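DNA helicase RecQ (Deinococcus radiodurans, PDB 4Q48) probably couples ATP hydrolysis to the unwinding of duplex DNA in the 3'-5' direction, the chain being the catalytic core with zinc-binding and RQC domains. Local coordinates at residues G39-V44 / L195-A200; S151-D156 / V361-A366; K247-T252 / A265-L270. All coordinates share one frame; numbering follows the deposited sequence.

Interaction 1 of 3, residues G39-V44 / L195-A200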
loop_
_atom_site.group_PDB
_atom_site.type_symbol
_atom_site.label_atom_id
_atom_site.label_comp_id
_atom_site.label_asym_id
_atom_site.label_seq_id
_atom_site.Cartn_x
_atom_site.Cartn_y
_atom_site.Cartn_z
ATOM N N GLY A 39 11.375 24.826 0.921
ATOM C CA GLY A 39 10.163 25.272 1.589
ATOM C C GLY A 39 8.844 24.743 1.069
ATOM O O GLY A 39 7.780 25.200 1.499
ATOM N N GLY A 40 8.895 23.777 0.155
ATOM C CA GLY A 40 7.678 23.277 -0.463
ATOM C C GLY A 40 6.920 22.271 0.389
ATOM O O GLY A 40 7.340 21.934 1.498
ATOM N N ASN A 41 5.781 21.814 -0.128
ATOM C CA ASN A 41 5.027 20.719 0.475
ATOM C C ASN A 41 5.183 19.507 -0.411
ATOM O O ASN A 41 5.577 19.639 -1.569
ATOM C CB ASN A 41 3.546 21.056 0.627
ATOM C CG ASN A 41 3.290 22.128 1.665
ATOM O OD1 ASN A 41 4.176 22.468 2.459
ATOM N ND2 ASN A 41 2.065 22.652 1.680
ATOM N N ALA A 42 4.874 18.330 0.117
ATOM C CA ALA A 42 5.087 17.105 -0.651
ATOM C C ALA A 42 4.241 15.936 -0.155
ATOM O O ALA A 42 3.900 15.843 1.027
ATOM C CB ALA A 42 6.552 16.732 -0.637
ATOM N N LEU A 43 3.879 15.066 -1.091
ATOM C CA LEU A 43 3.264 13.784 -0.785
ATOM C C LEU A 43 4.193 12.699 -1.273
ATOM O O LEU A 43 4.470 12.601 -2.467
ATOM C CB LEU A 43 1.904 13.642 -1.434
ATOM C CG LEU A 43 1.226 12.319 -1.108
ATOM C CD1 LEU A 43 1.262 12.076 0.387
ATOM C CD2 LEU A 43 -0.206 12.295 -1.610
ATOM N N VAL A 44 4.712 11.920 -0.333
ATOM C CA VAL A 44 5.710 10.909 -0.646
ATOM C C VAL A 44 5.200 9.490 -0.354
ATOM O O VAL A 44 4.766 9.180 0.758
ATOM C CB VAL A 44 7.022 11.177 0.117
ATOM C CG1 VAL A 44 8.008 10.039 -0.088
ATOM C CG2 VAL A 44 7.629 12.488 -0.346
ATOM N N LEU A 195 -4.292 17.263 5.054
ATOM C CA LEU A 195 -3.061 18.025 5.224
ATOM C C LEU A 195 -2.848 19.028 4.095
ATOM O O LEU A 195 -1.709 19.440 3.851
ATOM C CB LEU A 195 -1.865 17.065 5.315
ATOM C CG LEU A 195 -2.068 15.859 6.244
ATOM C CD1 LEU A 195 -0.996 14.809 6.037
ATOM C CD2 LEU A 195 -2.119 16.289 7.703
ATOM N N ARG A 196 -3.938 19.428 3.434
ATOM C CA ARG A 196 -3.898 20.317 2.256
ATOM C C ARG A 196 -2.705 20.121 1.340
ATOM O O ARG A 196 -1.856 21.001 1.193
ATOM C CB ARG A 196 -3.969 21.787 2.670
ATOM C CG ARG A 196 -5.044 22.081 3.678
ATOM C CD ARG A 196 -4.939 23.505 4.191
ATOM N NE ARG A 196 -5.435 23.559 5.565
ATOM C CZ ARG A 196 -5.799 24.660 6.220
ATOM N NH1 ARG A 196 -6.247 24.544 7.466
ATOM N NH2 ARG A 196 -5.674 25.865 5.662
ATOM N N LEU A 197 -2.665 18.958 0.706
ATOM C CA LEU A 197 -1.595 18.634 -0.223
ATOM C C LEU A 197 -2.217 18.335 -1.572
ATOM O O LEU A 197 -1.608 17.677 -2.427
ATOM C CB LEU A 197 -0.746 17.466 0.298
ATOM C CG LEU A 197 -0.175 17.748 1.694
ATOM C CD1 LEU A 197 0.623 16.588 2.267
ATOM C CD2 LEU A 197 0.673 18.996 1.658
ATOM N N GLU A 198 -3.439 18.835 -1.767
ATOM C CA GLU A 198 -4.111 18.666 -3.049
ATOM C C GLU A 198 -3.294 19.398 -4.079
ATOM O O GLU A 198 -3.115 18.921 -5.192
ATOM C CB GLU A 198 -5.547 19.199 -3.029
ATOM C CG GLU A 198 -5.705 20.549 -2.347
ATOM C CD GLU A 198 -6.186 20.425 -0.908
ATOM O OE1 GLU A 198 -6.448 19.286 -0.483
ATOM O OE2 GLU A 198 -6.281 21.452 -0.198
ATOM N N ASP A 199 -2.741 20.531 -3.666
ATOM C CA ASP A 199 -1.963 21.368 -4.562
ATOM C C ASP A 199 -0.463 21.040 -4.513
ATOM O O ASP A 199 0.357 21.666 -5.197
ATOM C CB ASP A 199 -2.230 22.837 -4.217
ATOM C CG ASP A 199 -3.738 23.173 -4.193
ATOM O OD1 ASP A 199 -4.486 22.658 -5.062
ATOM O OD2 ASP A 199 -4.184 23.949 -3.309
ATOM N N ALA A 200 -0.109 20.032 -3.722
ATOM C CA ALA A 200 1.293 19.665 -3.549
ATOM C C ALA A 200 1.766 18.608 -4.555
ATOM O O ALA A 200 0.981 17.784 -5.029
ATOM C CB ALA A 200 1.524 19.183 -2.123
#

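Interaction 2 of 3, residues S151-D156 / V361-A366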
loop_
_atom_site.group_PDB
_atom_site.type_symbol
_atom_site.label_atom_id
_atom_site.label_comp_id
_atom_site.label_asym_id
_atom_site.label_seq_id
_atom_site.Cartn_x
_atom_site.Cartn_y
_atom_site.Cartn_z
ATOM N N SER A 151 -7.188 8.576 7.010
ATOM C CA SER A 151 -8.251 7.986 6.197
ATOM C C SER A 151 -9.039 6.885 6.892
ATOM O O SER A 151 -8.467 6.081 7.636
ATOM C CB SER A 151 -7.658 7.415 4.905
ATOM O OG SER A 151 -8.676 6.970 4.031
ATOM N N GLN A 152 -10.355 6.872 6.665
ATOM C CA GLN A 152 -11.199 5.745 7.073
ATOM C C GLN A 152 -10.738 4.511 6.299
ATOM O O GLN A 152 -10.920 3.379 6.743
ATOM C CB GLN A 152 -12.687 6.002 6.787
ATOM C CG GLN A 152 -13.017 5.981 5.285
ATOM C CD GLN A 152 -14.155 6.902 4.857
ATOM O OE1 GLN A 152 -14.123 8.117 5.096
ATOM N NE2 GLN A 152 -15.151 6.329 4.180
ATOM N N TRP A 153 -10.144 4.748 5.131
ATOM C CA TRP A 153 -9.805 3.676 4.199
ATOM C C TRP A 153 -8.491 2.933 4.415
ATOM O O TRP A 153 -8.483 1.767 4.807
ATOM C CB TRP A 153 -9.806 4.232 2.766
ATOM C CG TRP A 153 -11.150 4.763 2.340
ATOM C CD1 TRP A 153 -11.575 6.067 2.367
ATOM C CD2 TRP A 153 -12.255 3.991 1.848
ATOM N NE1 TRP A 153 -12.876 6.148 1.918
ATOM C CE2 TRP A 153 -13.313 4.890 1.590
ATOM C CE3 TRP A 153 -12.449 2.625 1.591
ATOM C CZ2 TRP A 153 -14.535 4.469 1.094
ATOM C CZ3 TRP A 153 -13.663 2.213 1.098
ATOM C CH2 TRP A 153 -14.692 3.131 0.854
ATOM N N GLY A 154 -7.383 3.632 4.217
ATOM C CA GLY A 154 -6.133 2.969 3.902
ATOM C C GLY A 154 -5.416 2.006 4.825
ATOM O O GLY A 154 -4.548 1.269 4.336
ATOM N N HIS A 155 -5.759 1.975 6.114
ATOM C CA HIS A 155 -4.948 1.208 7.059
ATOM C C HIS A 155 -5.552 1.427 8.440
ATOM O O HIS A 155 -6.771 1.362 8.602
ATOM C CB HIS A 155 -3.474 1.678 6.964
ATOM C CG HIS A 155 -2.460 0.776 7.608
ATOM N ND1 HIS A 155 -2.007 0.950 8.900
ATOM C CD2 HIS A 155 -1.787 -0.299 7.117
ATOM C CE1 HIS A 155 -1.105 0.023 9.179
ATOM N NE2 HIS A 155 -0.960 -0.750 8.113
ATOM N N ASP A 156 -4.718 1.727 9.425
ATOM C CA ASP A 156 -5.219 1.986 10.760
ATOM C C ASP A 156 -5.717 3.411 10.821
ATOM O O ASP A 156 -4.932 4.353 10.825
ATOM C CB ASP A 156 -4.143 1.780 11.842
ATOM C CG ASP A 156 -3.286 0.530 11.620
ATOM O OD1 ASP A 156 -3.798 -0.482 11.085
ATOM O OD2 ASP A 156 -2.095 0.559 12.017
ATOM N N VAL A 361 -15.812 -0.003 8.261
ATOM C CA VAL A 361 -14.816 -1.061 8.293
ATOM C C VAL A 361 -15.270 -2.233 7.409
ATOM O O VAL A 361 -14.455 -2.868 6.733
ATOM C CB VAL A 361 -14.550 -1.534 9.722
ATOM C CG1 VAL A 361 -13.500 -2.649 9.734
ATOM C CG2 VAL A 361 -14.090 -0.360 10.553
ATOM N N LYS A 362 -16.570 -2.514 7.423
ATOM C CA LYS A 362 -17.169 -3.489 6.509
ATOM C C LYS A 362 -17.042 -3.030 5.050
ATOM O O LYS A 362 -16.942 -3.852 4.132
ATOM C CB LYS A 362 -18.645 -3.722 6.848
ATOM C CG LYS A 362 -18.880 -4.726 7.937
ATOM C CD LYS A 362 -20.322 -5.174 7.934
ATOM C CE LYS A 362 -20.456 -6.516 8.605
ATOM N NZ LYS A 362 -19.627 -6.506 9.837
ATOM N N ARG A 363 -17.087 -1.716 4.852
ATOM C CA ARG A 363 -16.965 -1.136 3.536
ATOM C C ARG A 363 -15.532 -1.242 3.031
ATOM O O ARG A 363 -15.297 -1.629 1.887
ATOM C CB ARG A 363 -17.415 0.319 3.555
ATOM C CG ARG A 363 -17.332 0.985 2.197
ATOM C CD ARG A 363 -18.082 2.304 2.156
ATOM N NE ARG A 363 -17.935 2.954 0.853
ATOM C CZ ARG A 363 -18.094 4.259 0.646
ATOM N NH1 ARG A 363 -18.404 5.066 1.658
ATOM N NH2 ARG A 363 -17.946 4.761 -0.573
ATOM N N VAL A 364 -14.580 -0.906 3.895
ATOM C CA VAL A 364 -13.165 -1.031 3.589
ATOM C C VAL A 364 -12.758 -2.489 3.327
ATOM O O VAL A 364 -12.132 -2.772 2.306
ATOM C CB VAL A 364 -12.297 -0.424 4.742
ATOM C CG1 VAL A 364 -10.824 -0.841 4.649
ATOM C CG2 VAL A 364 -12.413 1.086 4.733
ATOM N N GLU A 365 -13.121 -3.408 4.225
ATOM C CA GLU A 365 -12.745 -4.823 4.081
ATOM C C GLU A 365 -13.279 -5.445 2.764
ATOM O O GLU A 365 -12.686 -6.366 2.210
ATOM C CB GLU A 365 -13.225 -5.651 5.291
ATOM C CG GLU A 365 -12.551 -5.333 6.653
ATOM C CD GLU A 365 -11.008 -5.457 6.660
ATOM O OE1 GLU A 365 -10.454 -6.394 6.034
ATOM O OE2 GLU A 365 -10.339 -4.608 7.308
ATOM N N ALA A 366 -14.392 -4.932 2.260
ATOM C CA ALA A 366 -14.977 -5.462 1.046
ATOM C C ALA A 366 -14.231 -4.989 -0.204
ATOM O O ALA A 366 -14.168 -5.713 -1.206
ATOM C CB ALA A 366 -16.457 -5.075 0.954
#

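Interaction 3 of 3, residues K247-T252 / A265-L270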
loop_
_atom_site.group_PDB
_atom_site.type_symbol
_atom_site.label_atom_id
_atom_site.label_comp_id
_atom_site.label_asym_id
_atom_site.label_seq_id
_atom_site.Cartn_x
_atom_site.Cartn_y
_atom_site.Cartn_z
ATOM N N LYS A 247 -3.412 -22.852 13.780
ATOM C CA LYS A 247 -3.455 -24.315 13.697
ATOM C C LYS A 247 -2.881 -24.840 12.377
ATOM O O LYS A 247 -2.280 -25.921 12.342
ATOM C CB LYS A 247 -4.900 -24.810 13.889
ATOM C CG LYS A 247 -5.303 -25.992 12.999
ATOM C CD LYS A 247 -6.637 -26.587 13.409
ATOM C CE LYS A 247 -7.208 -27.507 12.332
ATOM N NZ LYS A 247 -6.899 -28.946 12.577
ATOM N N SER A 248 -3.058 -24.072 11.302
ATOM C CA SER A 248 -2.490 -24.431 10.004
ATOM C C SER A 248 -0.959 -24.284 10.025
ATOM O O SER A 248 -0.247 -25.061 9.383
ATOM C CB SER A 248 -3.097 -23.579 8.892
ATOM O OG SER A 248 -4.513 -23.633 8.935
ATOM N N VAL A 249 -0.465 -23.295 10.774
ATOM C CA VAL A 249 0.977 -23.125 10.980
ATOM C C VAL A 249 1.592 -24.348 11.672
ATOM O O VAL A 249 2.512 -24.961 11.141
ATOM C CB VAL A 249 1.291 -21.835 11.792
ATOM C CG1 VAL A 249 2.646 -21.921 12.459
ATOM C CG2 VAL A 249 1.215 -20.599 10.890
ATOM N N GLU A 250 1.079 -24.694 12.849
ATOM C CA GLU A 250 1.506 -25.886 13.577
ATOM C C GLU A 250 1.553 -27.137 12.696
ATOM O O GLU A 250 2.608 -27.772 12.531
ATOM C CB GLU A 250 0.555 -26.126 14.754
ATOM C CG GLU A 250 0.687 -25.134 15.912
ATOM C CD GLU A 250 -0.395 -25.330 16.985
ATOM O OE1 GLU A 250 -0.567 -26.479 17.483
ATOM O OE2 GLU A 250 -1.069 -24.322 17.329
ATOM N N GLU A 251 0.413 -27.463 12.098
ATOM C CA GLU A 251 0.278 -28.722 11.385
ATOM C C GLU A 251 1.091 -28.771 10.115
ATOM O O GLU A 251 1.704 -29.792 9.815
ATOM C CB GLU A 251 -1.191 -29.015 11.097
ATOM C CG GLU A 251 -1.946 -29.416 12.364
ATOM C CD GLU A 251 -3.425 -29.590 12.135
ATOM O OE1 GLU A 251 -4.069 -28.618 11.689
ATOM O OE2 GLU A 251 -3.943 -30.696 12.413
ATOM N N THR A 252 1.095 -27.668 9.373
ATOM C CA THR A 252 1.938 -27.540 8.181
ATOM C C THR A 252 3.422 -27.662 8.553
ATOM O O THR A 252 4.176 -28.404 7.909
ATOM C CB THR A 252 1.699 -26.178 7.472
ATOM O OG1 THR A 252 0.305 -26.048 7.154
ATOM C CG2 THR A 252 2.544 -26.045 6.207
ATOM N N ALA A 265 7.473 -23.543 13.413
ATOM C CA ALA A 265 6.264 -22.758 13.577
ATOM C C ALA A 265 6.617 -21.418 14.224
ATOM O O ALA A 265 7.553 -21.339 15.021
ATOM C CB ALA A 265 5.236 -23.515 14.411
ATOM N N TYR A 266 5.864 -20.378 13.872
ATOM C CA TYR A 266 6.084 -19.012 14.352
ATOM C C TYR A 266 4.733 -18.299 14.339
ATOM O O TYR A 266 4.235 -17.911 13.269
ATOM C CB TYR A 266 7.099 -18.291 13.471
ATOM C CG TYR A 266 7.585 -16.920 13.909
ATOM C CD1 TYR A 266 8.477 -16.772 14.958
ATOM C CD2 TYR A 266 7.208 -15.774 13.210
ATOM C CE1 TYR A 266 8.953 -15.522 15.323
ATOM C CE2 TYR A 266 7.672 -14.522 13.566
ATOM C CZ TYR A 266 8.543 -14.399 14.630
ATOM O OH TYR A 266 9.008 -13.149 14.998
ATOM N N HIS A 267 4.129 -18.154 15.518
ATOM C CA HIS A 267 2.807 -17.543 15.638
ATOM C C HIS A 267 2.653 -16.769 16.948
ATOM O O HIS A 267 3.466 -16.905 17.867
ATOM C CB HIS A 267 1.729 -18.640 15.489
ATOM C CG HIS A 267 1.868 -19.765 16.464
ATOM N ND1 HIS A 267 1.564 -19.641 17.800
ATOM C CD2 HIS A 267 2.398 -21.003 16.315
ATOM C CE1 HIS A 267 1.822 -20.781 18.417
ATOM N NE2 HIS A 267 2.340 -21.619 17.538
ATOM N N ALA A 268 1.579 -15.987 17.037
ATOM C CA ALA A 268 1.349 -15.084 18.160
ATOM C C ALA A 268 1.310 -15.862 19.472
ATOM O O ALA A 268 1.472 -15.307 20.562
ATOM C CB ALA A 268 0.043 -14.299 17.953
ATOM N N GLY A 269 1.085 -17.162 19.343
ATOM C CA GLY A 269 0.856 -18.037 20.470
ATOM C C GLY A 269 1.974 -18.341 21.441
ATOM O O GLY A 269 2.369 -17.481 22.226
ATOM N N LEU A 270 2.543 -19.533 21.309
ATOM C CA LEU A 270 3.356 -20.146 22.355
ATOM C C LEU A 270 4.643 -19.322 22.619
ATOM O O LEU A 270 5.036 -18.455 21.811
ATOM C CB LEU A 270 3.625 -21.634 21.961
ATOM C CG LEU A 270 4.000 -22.881 22.808
ATOM C CD1 LEU A 270 4.199 -24.086 21.909
ATOM C CD2 LEU A 270 5.172 -22.794 23.706
#

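Interaction 1 of 3, residues G39-V44 / L195-A200
The chain of 39-44 enters strand 42-45 in extended form, while 195-200 folds back on itself after helix 185-194. The two backbones come nearest at Ala42 and Ala200, whose CA atoms are 5.4 Å apart. This is where the parallel sheet of the first RecA-like domain gains its last strand: Leu43 pairs through its backbone with Pro201 and Phe203, just beyond the turn, and Ala42 pairs on its other flank with strand 176-180. Both connections are tightly turned. Gly39, at positive phi (86°), is the C-prime residue of the Schellman motif that ends helix 29-37. Residues 197-200 form a type I beta turn, closed by the bond from Ala200 N to Leu197 O at 3.1 Å.

No hydrogen bond joins the segments; Leu197 and Ala200 pack against Asn41 by van der Waals contact. Asn41 and Leu197 both have CG anti to the carbonyl carbon (chi1 -69° and -56°), and they cross at about a right angle. Leu197 CD2 lies against the root of the asparagine, 3.7 Å from Asn41 CB, and also meets ND2, while the amide oxygen is held elsewhere: Asn41 OD1 accepts from the backbone N of Arg176. Ala200 CB packs against that same root, 3.9 Å from Asn41 CB. Strand 42-45 leads into the P-loop, where Gly49, Gly51, Lys52 and Ser53 belong to an ADP site, empty in this model; the side chains of Ala42 and Lys52 are about 11 Å apart. The second branch of Leu197 points at the strand backbone, its CD1 3.6 Å from Ala42 O.

Interaction 2 of 3, residues S151-D156 / V361-A366
Trp153 drives the far corner of its six-membered ring into one face of the Arg363 guanidinium, CH2 lying 3.2 Å from Arg363 NE. The two planes are 80° apart, so the CH2 edge of the indole stands over that face, offset toward its rim. Trp153 belongs to the loop after the DEAH box that corresponds to the aromatic-rich loop of RecQ helicases; Arg363 lies on helix 359-376 of the zinc-binding region. The contact thus joins the first helicase domain to the zinc-binding module.

Arg363 reaches the ring with CG anti to its backbone N (chi1 -179°) and an extended chain, whose CG also touches CH2 of Trp153 at 3.7 Å. Its NH2 is anchored by a salt bridge to Asp486, in the RQC region. Val364 CG2 comes obliquely to the CE3 corner of the six-membered ring, 3.5 Å from Trp153 CE3, and lies 3.4 Å from Gln152 O. Within the loop, Gln152 CG covers one face of the indole, which also makes a cation-pi contact with Arg186. The backbone at Trp153 is held by an ST turn: Trp153 N donates to Ser151 OG at 2.9 Å, with an N-H...O angle of 149°.

Interaction 3 of 3, residues K247-T252 / A265-L270
Val249 has CG1 anti to its backbone N (chi1 158°), which sends that methyl from the helix toward the strand. His267 CG instead sits over its own backbone, flanked by N and C (chi1 56°), and so turns the ring back to the same methyl. Val249 CG1 is the point where Ala265, Tyr266 N and His267 meet the helix. It lies 3.6 Å from Ala265 CB and 3.8 Å from Tyr266 N, and it meets the imidazole at its edge, near the ring plane, 4.0 Å from His267 CD2. The backbones are closest where the CA atoms of Glu250 and Ala265 are 5.7 Å apart. No hydrogen bond crosses between the segments.

Glu250 CG approaches the imidazole obliquely, 4.2 Å from His267 NE2. Glu250 OE2 stands 4.4 Å from the same NE2, not in contact, and Arg246 lies near both side chains. The helix has its own polar bonds: Glu251 OE1 receives Lys247 NZ on its syn lone pair in a salt bridge, and Ser248 O accepts from both Thr252 N and Thr252 OG1.

In the fold, this is the packing of a beta-alpha-beta crossover in the second RecA-like domain. Helix 246-258 follows strand 238-242 and leads to strand 263-266, the outermost of its parallel sheet within the chain. Ala265 also touches Ala253 on the same helix, whereas Tyr266, its CB directed away from that helix, packs on helix 272-284 and on Val290 and Ala292 of strand 289-292.

How the interactions relate
Interactions 1 and 2 both adjoin helix 185-194: the turn of interaction 1 follows its end, while Trp153 of interaction 2 touches Thr187 and Asp190 within it. Their centres are 23 Å apart, and they interlock along the sequence. Interaction 3 is nested in the loop closed by interaction 2, with its centre 28 Å away, in the second helicase domain. Interactions 1 and 2 are partly buried, whereas interaction 3 lies at the surface. None has a hydrogen bond between its segments. Within single domains, interaction 1 packs methyl groups on an asparagine and interaction 3 a valine methyl on an alanine and a histidine edge; interaction 2, which bridges domains, sets an aromatic edge against a charged guanidinium.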